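Local structure of lipoxygenase (Cyanothece sp., 5EK8) at residues P524-A529 with V537-T542; M427-V432 with H495-Q500; E484-S489 with N543-S548. The protein probably catalyses, as a 9R-lipoxygenase with a non-heme iron centre, the insertion of molecular oxygen into polyunsaturated fatty acids. One frame throughout, in Å; residues are numbered along the deposited sequence.

Interaction 1. Residues P524-A529 with V537-T542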
loop_
_atom_site.group_PDB
_atom_site.type_symbol
_atom_site.label_atom_id
_atom_site.label_comp_id
_atom_site.label_asym_id
_atom_site.label_seq_id
_atom_site.Cartn_x
_atom_site.Cartn_y
_atom_site.Cartn_z
ATOM N N PRO A 524 4.120 -23.727 -1.681
ATOM C CA PRO A 524 3.755 -24.464 -0.465
ATOM C C PRO A 524 4.846 -25.435 -0.024
ATOM O O PRO A 524 4.989 -25.688 1.171
ATOM C CB PRO A 524 2.480 -25.220 -0.875
ATOM C CG PRO A 524 2.003 -24.547 -2.131
ATOM C CD PRO A 524 3.250 -24.082 -2.813
ATOM N N ASP A 525 5.609 -25.956 -0.979
ATOM C CA ASP A 525 6.654 -26.931 -0.683
ATOM C C ASP A 525 7.837 -26.316 0.058
ATOM O O ASP A 525 8.505 -26.996 0.837
ATOM C CB ASP A 525 7.133 -27.597 -1.972
ATOM C CG ASP A 525 6.140 -28.613 -2.502
ATOM O OD1 ASP A 525 6.260 -29.803 -2.141
ATOM O OD2 ASP A 525 5.236 -28.226 -3.271
ATOM N N LEU A 526 8.095 -25.032 -0.180
ATOM C CA LEU A 526 9.142 -24.326 0.548
ATOM C C LEU A 526 8.761 -24.197 2.020
ATOM O O LEU A 526 7.712 -23.644 2.344
ATOM C CB LEU A 526 9.397 -22.943 -0.060
ATOM C CG LEU A 526 10.479 -22.789 -1.135
ATOM C CD1 LEU A 526 10.285 -23.776 -2.280
ATOM C CD2 LEU A 526 10.494 -21.353 -1.661
ATOM N N PRO A 527 9.612 -24.715 2.915
ATOM C CA PRO A 527 9.320 -24.717 4.353
ATOM C C PRO A 527 9.019 -23.329 4.914
ATOM O O PRO A 527 9.699 -22.358 4.577
ATOM C CB PRO A 527 10.608 -25.276 4.972
ATOM C CG PRO A 527 11.233 -26.078 3.889
ATOM C CD PRO A 527 10.890 -25.380 2.607
ATOM N N ARG A 528 7.995 -23.248 5.758
ATOM C CA ARG A 528 7.714 -22.035 6.516
ATOM C C ARG A 528 7.885 -22.312 7.999
ATOM O O ARG A 528 7.866 -23.463 8.429
ATOM C CB ARG A 528 6.306 -21.517 6.224
ATOM C CG ARG A 528 6.109 -21.144 4.776
ATOM C CD ARG A 528 4.828 -20.372 4.537
ATOM N NE ARG A 528 4.496 -20.382 3.118
ATOM C CZ ARG A 528 3.912 -19.376 2.486
ATOM N NH1 ARG A 528 3.596 -18.276 3.146
ATOM N NH2 ARG A 528 3.648 -19.467 1.192
ATOM N N ALA A 529 8.064 -21.254 8.779
ATOM C CA ALA A 529 8.354 -21.405 10.194
ATOM C C ALA A 529 7.081 -21.392 11.020
ATOM O O ALA A 529 5.988 -21.161 10.503
ATOM C CB ALA A 529 9.299 -20.314 10.659
ATOM N N VAL A 537 2.951 -17.152 7.564
ATOM C CA VAL A 537 3.000 -16.937 6.120
ATOM C C VAL A 537 4.353 -16.372 5.667
ATOM O O VAL A 537 4.876 -16.782 4.634
ATOM C CB VAL A 537 1.848 -16.005 5.647
ATOM C CG1 VAL A 537 1.864 -14.690 6.393
ATOM C CG2 VAL A 537 1.928 -15.766 4.151
ATOM N N ILE A 538 4.935 -15.459 6.440
ATOM C CA ILE A 538 6.231 -14.902 6.063
ATOM C C ILE A 538 7.384 -15.787 6.538
ATOM O O ILE A 538 7.483 -16.125 7.717
ATOM C CB ILE A 538 6.437 -13.468 6.616
ATOM C CG1 ILE A 538 5.367 -12.519 6.079
ATOM C CG2 ILE A 538 7.808 -12.941 6.224
ATOM C CD1 ILE A 538 5.345 -12.423 4.586
ATOM N N ARG A 539 8.255 -16.156 5.605
ATOM C CA ARG A 539 9.440 -16.938 5.921
ATOM C C ARG A 539 10.546 -16.058 6.503
ATOM O O ARG A 539 10.709 -14.910 6.087
ATOM C CB ARG A 539 9.934 -17.665 4.673
ATOM C CG ARG A 539 8.935 -18.678 4.128
ATOM C CD ARG A 539 9.485 -19.393 2.905
ATOM N NE ARG A 539 8.570 -20.411 2.399
ATOM C CZ ARG A 539 7.612 -20.182 1.509
ATOM N NH1 ARG A 539 7.435 -18.961 1.017
ATOM N NH2 ARG A 539 6.827 -21.176 1.110
ATOM N N PRO A 540 11.306 -16.592 7.477
ATOM C CA PRO A 540 12.394 -15.834 8.106
ATOM C C PRO A 540 13.590 -15.591 7.185
ATOM O O PRO A 540 14.029 -16.496 6.477
ATOM C CB PRO A 540 12.800 -16.722 9.283
ATOM C CG PRO A 540 12.418 -18.094 8.857
ATOM C CD PRO A 540 11.158 -17.935 8.068
ATOM N N ILE A 541 14.098 -14.363 7.203
ATOM C CA ILE A 541 15.278 -13.982 6.436
ATOM C C ILE A 541 16.527 -14.563 7.089
ATOM O O ILE A 541 17.432 -15.058 6.414
ATOM C CB ILE A 541 15.408 -12.442 6.336
ATOM C CG1 ILE A 541 14.232 -11.858 5.543
ATOM C CG2 ILE A 541 16.742 -12.040 5.719
ATOM C CD1 ILE A 541 14.096 -10.357 5.665
ATOM N N THR A 542 16.563 -14.505 8.414
ATOM C CA THR A 542 17.706 -15.008 9.153
ATOM C C THR A 542 17.316 -15.399 10.577
ATOM O O THR A 542 16.293 -14.954 11.100
ATOM C CB THR A 542 18.832 -13.962 9.193
ATOM O OG1 THR A 542 19.998 -14.529 9.809
ATOM C CG2 THR A 542 18.381 -12.740 9.968
HETATM O O HOH W 1 6.936 -18.713 7.907
#

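Interaction 2. Residues M427-V432 with H495-Q500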
loop_
_atom_site.group_PDB
_atom_site.type_symbol
_atom_site.label_atom_id
_atom_site.label_comp_id
_atom_site.label_asym_id
_atom_site.label_seq_id
_atom_site.Cartn_x
_atom_site.Cartn_y
_atom_site.Cartn_z
ATOM N N MET A 427 -11.779 -12.027 1.047
ATOM C CA MET A 427 -10.874 -12.051 -0.103
ATOM C C MET A 427 -9.483 -11.645 0.355
ATOM O O MET A 427 -8.470 -12.322 0.063
ATOM C CB MET A 427 -11.347 -11.113 -1.217
ATOM C CG MET A 427 -12.652 -11.506 -1.886
ATOM S SD MET A 427 -13.121 -10.352 -3.196
ATOM C CE MET A 427 -11.837 -10.667 -4.405
ATOM N N CYS A 428 -9.448 -10.548 1.106
ATOM C CA CYS A 428 -8.172 -9.988 1.538
ATOM C C CYS A 428 -7.368 -10.936 2.420
ATOM O O CYS A 428 -6.206 -11.228 2.125
ATOM C CB CYS A 428 -8.404 -8.671 2.267
ATOM S SG CYS A 428 -9.030 -7.377 1.186
ATOM N N THR A 429 -7.990 -11.409 3.498
ATOM C CA THR A 429 -7.344 -12.334 4.427
ATOM C C THR A 429 -6.903 -13.607 3.712
ATOM O O THR A 429 -5.787 -14.098 3.936
ATOM C CB THR A 429 -8.270 -12.710 5.610
ATOM O OG1 THR A 429 -9.499 -13.265 5.120
ATOM C CG2 THR A 429 -8.572 -11.492 6.468
ATOM N N GLU A 430 -7.778 -14.129 2.851
ATOM C CA GLU A 430 -7.444 -15.290 2.028
ATOM C C GLU A 430 -6.117 -15.109 1.300
ATOM O O GLU A 430 -5.194 -15.906 1.488
ATOM C CB GLU A 430 -8.546 -15.584 1.007
ATOM C CG GLU A 430 -9.630 -16.520 1.513
ATOM C CD GLU A 430 -10.798 -16.641 0.550
ATOM O OE1 GLU A 430 -10.672 -16.172 -0.601
ATOM O OE2 GLU A 430 -11.845 -17.201 0.942
ATOM N N VAL A 431 -5.997 -14.069 0.476
ATOM C CA VAL A 431 -4.768 -13.975 -0.320
ATOM C C VAL A 431 -3.541 -13.528 0.492
ATOM O O VAL A 431 -2.423 -13.966 0.210
ATOM C CB VAL A 431 -4.939 -13.040 -1.529
ATOM C CG1 VAL A 431 -5.858 -13.685 -2.548
ATOM C CG2 VAL A 431 -5.465 -11.677 -1.098
ATOM N N VAL A 432 -3.736 -12.683 1.505
ATOM C CA VAL A 432 -2.593 -12.178 2.269
ATOM C C VAL A 432 -2.020 -13.303 3.136
ATOM O O VAL A 432 -0.830 -13.312 3.456
ATOM C CB VAL A 432 -2.971 -10.943 3.139
ATOM C CG1 VAL A 432 -1.825 -10.545 4.062
ATOM C CG2 VAL A 432 -3.344 -9.759 2.248
ATOM N N HIS A 495 4.658 -11.508 13.379
ATOM C CA HIS A 495 3.458 -10.685 13.275
ATOM C C HIS A 495 2.682 -10.892 11.988
ATOM O O HIS A 495 1.631 -10.288 11.791
ATOM C CB HIS A 495 3.823 -9.212 13.432
ATOM C CG HIS A 495 4.232 -8.850 14.820
ATOM N ND1 HIS A 495 5.552 -8.798 15.221
ATOM C CD2 HIS A 495 3.496 -8.539 15.913
ATOM C CE1 HIS A 495 5.608 -8.465 16.495
ATOM N NE2 HIS A 495 4.375 -8.300 16.941
ATOM N N SER A 496 3.184 -11.761 11.120
ATOM C CA SER A 496 2.494 -12.047 9.875
ATOM C C SER A 496 1.247 -12.866 10.165
ATOM O O SER A 496 1.015 -13.255 11.305
ATOM C CB SER A 496 3.415 -12.780 8.906
ATOM O OG SER A 496 3.809 -14.041 9.409
ATOM N N MET A 497 0.439 -13.113 9.140
ATOM C CA MET A 497 -0.730 -13.962 9.303
ATOM C C MET A 497 -0.305 -15.405 9.482
ATOM O O MET A 497 0.788 -15.794 9.071
ATOM C CB MET A 497 -1.666 -13.854 8.100
ATOM C CG MET A 497 -2.228 -12.463 7.851
ATOM S SD MET A 497 -3.491 -12.469 6.559
ATOM C CE MET A 497 -4.910 -13.104 7.449
ATOM N N PRO A 498 -1.164 -16.209 10.115
ATOM C CA PRO A 498 -0.932 -17.648 10.035
ATOM C C PRO A 498 -1.130 -18.122 8.602
ATOM O O PRO A 498 -2.142 -17.784 7.993
ATOM C CB PRO A 498 -1.992 -18.233 10.979
ATOM C CG PRO A 498 -2.996 -17.139 11.177
ATOM C CD PRO A 498 -2.233 -15.867 11.064
ATOM N N TYR A 499 -0.175 -18.884 8.077
ATOM C CA TYR A 499 -0.265 -19.408 6.718
ATOM C C TYR A 499 -1.479 -20.302 6.507
ATOM O O TYR A 499 -1.824 -21.129 7.352
ATOM C CB TYR A 499 1.005 -20.180 6.359
ATOM C CG TYR A 499 0.955 -20.857 5.002
ATOM C CD1 TYR A 499 0.883 -20.114 3.825
ATOM C CD2 TYR A 499 0.991 -22.240 4.895
ATOM C CE1 TYR A 499 0.839 -20.743 2.578
ATOM C CE2 TYR A 499 0.950 -22.869 3.662
ATOM C CZ TYR A 499 0.879 -22.123 2.511
ATOM O OH TYR A 499 0.839 -22.777 1.301
ATOM N N GLN A 500 -2.116 -20.113 5.356
ATOM C CA GLN A 500 -3.282 -20.881 4.952
ATOM C C GLN A 500 -3.237 -21.050 3.445
ATOM O O GLN A 500 -3.370 -20.074 2.720
ATOM C CB GLN A 500 -4.575 -20.179 5.376
ATOM C CG GLN A 500 -5.855 -20.849 4.890
ATOM C CD GLN A 500 -7.077 -19.970 5.096
ATOM O OE1 GLN A 500 -7.201 -18.903 4.487
ATOM N NE2 GLN A 500 -7.984 -20.410 5.964
#

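Interaction 3. Residues E484-S489 with N543-S548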
loop_
_atom_site.group_PDB
_atom_site.type_symbol
_atom_site.label_atom_id
_atom_site.label_comp_id
_atom_site.label_asym_id
_atom_site.label_seq_id
_atom_site.Cartn_x
_atom_site.Cartn_y
_atom_site.Cartn_z
ATOM N N GLU A 484 20.119 -6.201 13.624
ATOM C CA GLU A 484 18.946 -5.452 13.194
ATOM C C GLU A 484 18.163 -6.254 12.157
ATOM O O GLU A 484 16.936 -6.315 12.211
ATOM C CB GLU A 484 19.346 -4.082 12.629
ATOM C CG GLU A 484 19.900 -3.125 13.678
ATOM C CD GLU A 484 19.917 -1.676 13.213
ATOM O OE1 GLU A 484 19.642 -1.425 12.021
ATOM O OE2 GLU A 484 20.207 -0.785 14.044
ATOM N N ILE A 485 18.875 -6.879 11.225
ATOM C CA ILE A 485 18.224 -7.722 10.224
ATOM C C ILE A 485 17.504 -8.890 10.886
ATOM O O ILE A 485 16.410 -9.272 10.465
ATOM C CB ILE A 485 19.222 -8.268 9.189
ATOM C CG1 ILE A 485 19.939 -7.111 8.485
ATOM C CG2 ILE A 485 18.508 -9.164 8.188
ATOM C CD1 ILE A 485 19.004 -6.099 7.842
ATOM N N ARG A 486 18.105 -9.446 11.934
ATOM C CA ARG A 486 17.458 -10.542 12.644
ATOM C C ARG A 486 16.175 -10.086 13.334
ATOM O O ARG A 486 15.151 -10.757 13.238
ATOM C CB ARG A 486 18.398 -11.174 13.670
ATOM C CG ARG A 486 17.784 -12.387 14.358
ATOM C CD ARG A 486 18.753 -13.103 15.284
ATOM N NE ARG A 486 18.142 -14.313 15.832
ATOM C CZ ARG A 486 18.796 -15.247 16.514
ATOM N NH1 ARG A 486 20.096 -15.125 16.744
ATOM N NH2 ARG A 486 18.145 -16.308 16.966
ATOM N N ARG A 487 16.229 -8.955 14.033
ATOM C CA ARG A 487 15.043 -8.432 14.715
ATOM C C ARG A 487 13.939 -8.100 13.716
ATOM O O ARG A 487 12.754 -8.324 13.979
ATOM C CB ARG A 487 15.400 -7.198 15.543
ATOM C CG ARG A 487 16.327 -7.510 16.701
ATOM C CD ARG A 487 15.699 -8.530 17.642
ATOM N NE ARG A 487 16.664 -9.038 18.610
ATOM C CZ ARG A 487 17.368 -10.152 18.442
ATOM N NH1 ARG A 487 17.206 -10.878 17.345
ATOM N NH2 ARG A 487 18.230 -10.543 19.372
ATOM N N PHE A 488 14.355 -7.571 12.570
ATOM C CA PHE A 488 13.486 -7.290 11.431
ATOM C C PHE A 488 12.750 -8.558 10.985
ATOM O O PHE A 488 11.509 -8.602 10.922
ATOM C CB PHE A 488 14.339 -6.703 10.296
ATOM C CG PHE A 488 13.599 -6.449 9.013
ATOM C CD1 PHE A 488 12.580 -5.514 8.948
ATOM C CD2 PHE A 488 13.962 -7.112 7.854
ATOM C CE1 PHE A 488 11.915 -5.264 7.751
ATOM C CE2 PHE A 488 13.301 -6.869 6.655
ATOM C CZ PHE A 488 12.277 -5.942 6.604
ATOM N N SER A 489 13.534 -9.593 10.700
ATOM C CA SER A 489 13.013 -10.892 10.300
ATOM C C SER A 489 12.020 -11.446 11.327
ATOM O O SER A 489 10.913 -11.874 10.980
ATOM C CB SER A 489 14.174 -11.871 10.097
ATOM O OG SER A 489 13.715 -13.196 9.903
ATOM N N ASN A 543 18.128 -16.251 11.192
ATOM C CA ASN A 543 17.931 -16.633 12.585
ATOM C C ASN A 543 19.259 -16.666 13.322
ATOM O O ASN A 543 19.394 -17.331 14.346
ATOM C CB ASN A 543 17.235 -17.993 12.690
ATOM C CG ASN A 543 15.716 -17.879 12.693
ATOM O OD1 ASN A 543 15.036 -18.476 11.854
ATOM N ND2 ASN A 543 15.175 -17.109 13.642
ATOM N N SER A 544 20.240 -15.952 12.781
ATOM C CA SER A 544 21.563 -15.864 13.387
ATOM C C SER A 544 22.005 -14.407 13.522
ATOM O O SER A 544 21.447 -13.513 12.880
ATOM C CB SER A 544 22.581 -16.664 12.572
ATOM O OG SER A 544 22.268 -16.633 11.191
ATOM N N ASN A 545 23.007 -14.177 14.364
ATOM C CA ASN A 545 23.468 -12.826 14.655
ATOM C C ASN A 545 24.578 -12.377 13.713
ATOM O O ASN A 545 25.130 -11.286 13.861
ATOM C CB ASN A 545 23.939 -12.735 16.107
ATOM C CG ASN A 545 22.802 -12.901 17.101
ATOM O OD1 ASN A 545 21.667 -12.491 16.843
ATOM N ND2 ASN A 545 23.100 -13.513 18.242
ATOM N N GLN A 546 24.903 -13.233 12.749
ATOM C CA GLN A 546 25.846 -12.895 11.689
ATOM C C GLN A 546 25.339 -13.452 10.366
ATOM O O GLN A 546 24.673 -14.487 10.334
ATOM C CB GLN A 546 27.242 -13.436 11.999
ATOM C CG GLN A 546 27.971 -12.682 13.092
ATOM C CD GLN A 546 28.539 -13.607 14.154
ATOM O OE1 GLN A 546 27.877 -14.552 14.591
ATOM N NE2 GLN A 546 29.776 -13.343 14.571
ATOM N N PRO A 547 25.636 -12.756 9.262
ATOM C CA PRO A 547 25.114 -13.192 7.967
ATOM C C PRO A 547 25.813 -14.435 7.419
ATOM O O PRO A 547 26.858 -14.848 7.923
ATOM C CB PRO A 547 25.383 -11.987 7.067
ATOM C CG PRO A 547 26.590 -11.348 7.673
ATOM C CD PRO A 547 26.420 -11.512 9.153
ATOM N N SER A 548 25.206 -15.019 6.392
ATOM C CA SER A 548 25.817 -16.075 5.598
ATOM C C SER A 548 25.366 -15.878 4.155
ATOM O O SER A 548 24.501 -15.039 3.890
ATOM C CB SER A 548 25.419 -17.461 6.112
ATOM O OG SER A 548 24.046 -17.729 5.873
#

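Interaction 1. Residues P524-A529 with V537-T542
Arg528 and Arg539 mark the closest approach of two irregular loops, CA to CA 5.4 Å, where residues 526-529 and 537-540 run at 81° to each other. A water next to this point bridges the backbones, taking the N-H of Ala529 (N to water 2.9 Å) and donating to Ile538 O. Most of the grip comes from Arg539. With CG anti to the carbonyl carbon and the chain extended from there, its guanidinium reaches the carbonyls of 526-527: NH2 donates to Leu526 O at 2.9 Å and 163°, and NE to Pro527 O at 3.1 Å. Both oxygens lie close to the guanidinium plane, although each N-H comes in from above its carbonyl plane. The two loops flank short strands 530-531 and 534-535, and a backbone bond between Ala529 and Lys536 is consistent with a small β-hairpin that returns the chain. Arg528 lays NE over one face of the Arg539 guanidinium, while Leu526 CB covers the opposite face; the two guanidinium planes are 49° apart. Two cations lie this close (Arg528 NE to Arg539 NH2 3.2 Å, both donors); the salt bridges of Asp522 to Arg528 NH2 and of Asp436 to Arg539 NH1 probably offset their repulsion. With an alanine at Arg539, the Leu526 and Pro527 carbonyls would probably lose these donors and Asp436 its charged mate. Ala529 CB also packs on Pro540 CD at 4.0 Å.

Interaction 2. Residues M427-V432 with H495-Q500
Met497 lays its thioether across the last turn of helix 421-432, its side chain crossing those of Thr429 and Val432 at about right angles. The sulphur and the methyl have separate partners. SD rests on Val432, 3.6 Å from CG1, the branch that stands anti to the backbone N (chi1 173°). A bend at the end of the methionine, chi3 78°, turns CE to Thr429, where it sits 3.9 Å from CB and 3.8 Å from the backbone O. Thr429 thus offers carbon to the methyl while its hydroxyl hydrogen-bonds back within the helix to Gln426 O. Farther along the loop, Gln500 only skirts Glu430, OE1 approaching CA at 4.4 Å; the Glu430 carboxylate accepts a hydrogen bond from Gln426 NE2 instead. The contact joins the C-terminal end of helix 421-432 to the loop that follows helix 482-495. It lies near the metal centre without being part of it: the Val432 side chain is about 9 Å from that of the iron ligand His364. The backbone of Met497 is held separately, by its hydrogen bond with Val537. With no polar bond joining these two segments, the attraction between them is probably mainly dispersive, the thioether resting on the aliphatic carbon of Val432 and Thr429 and on a helix carbonyl.

Interaction 3. Residues E484-S489 with N543-S548
The loop 543-548 passes beside helix 482-495 with Arg486 and Asn543 nearest in the backbone, CA to CA 6.1 Å. Nearly the whole contact is made by Arg486. Its CG is anti to the backbone N (chi1 -176°) and every later torsion is extended, which carries the guanidinium straight out from the helix and along the loop. There Asn543 O sits over the centre of one face, 3.0 Å above the plane. The N-H groups point past this oxygen and form no hydrogen bond with it, yet its partial negative charge probably favours the cation beneath. Ser544 N lies over the same face, offset to the rim, and Ser544 O meets the aliphatic part, 3.6 Å from Arg486 CD. The loop leads into helix 549-574, with Ser548 at the N-cap and its OG weakly bonded to Asp551 N; farther along, that helix supplies the iron ligands His570 and Asn574. Arg486 thus packs, at the protein surface, against the segment leading into a core helix of the lipoxygenase domain. At the guanidinium edge, near its plane, NH1 makes a weak hydrogen bond to Asn545 OD1, 3.1 Å and 148°. The Asn545 amide is turned 43° from the guanidinium plane. A stronger hold on Arg486 comes from its own helix one turn on, where Glu490 OE1 forms a salt bridge with NE and also receives NH1 of Arg487.

Overall arrangement
From the N terminus, helix 421-432 opens interaction 2 and helix 482-495 then opens interaction 3. Interaction 2 closes at 495-500, after a largely helical 62-residue excursion, so these two loops cross. The chain next makes the short turn-back closed by interaction 1, which lies wholly within the span of interaction 3. Residues 543-548, directly following 537-542, close interaction 3. Interaction 1 touches both others: Val537 N probably hydrogen-bonds to Met497 O, and Ile541 N to Ser489 OG. Interactions 2 and 3 do not touch, their centres 24 Å apart. Interaction 2 ties helix 421-432 to the loop leaving helix 482-495, interaction 3 ties helix 482-495 to the loop entering helix 549-574, and interaction 1 joins two parts of the chain between these helices.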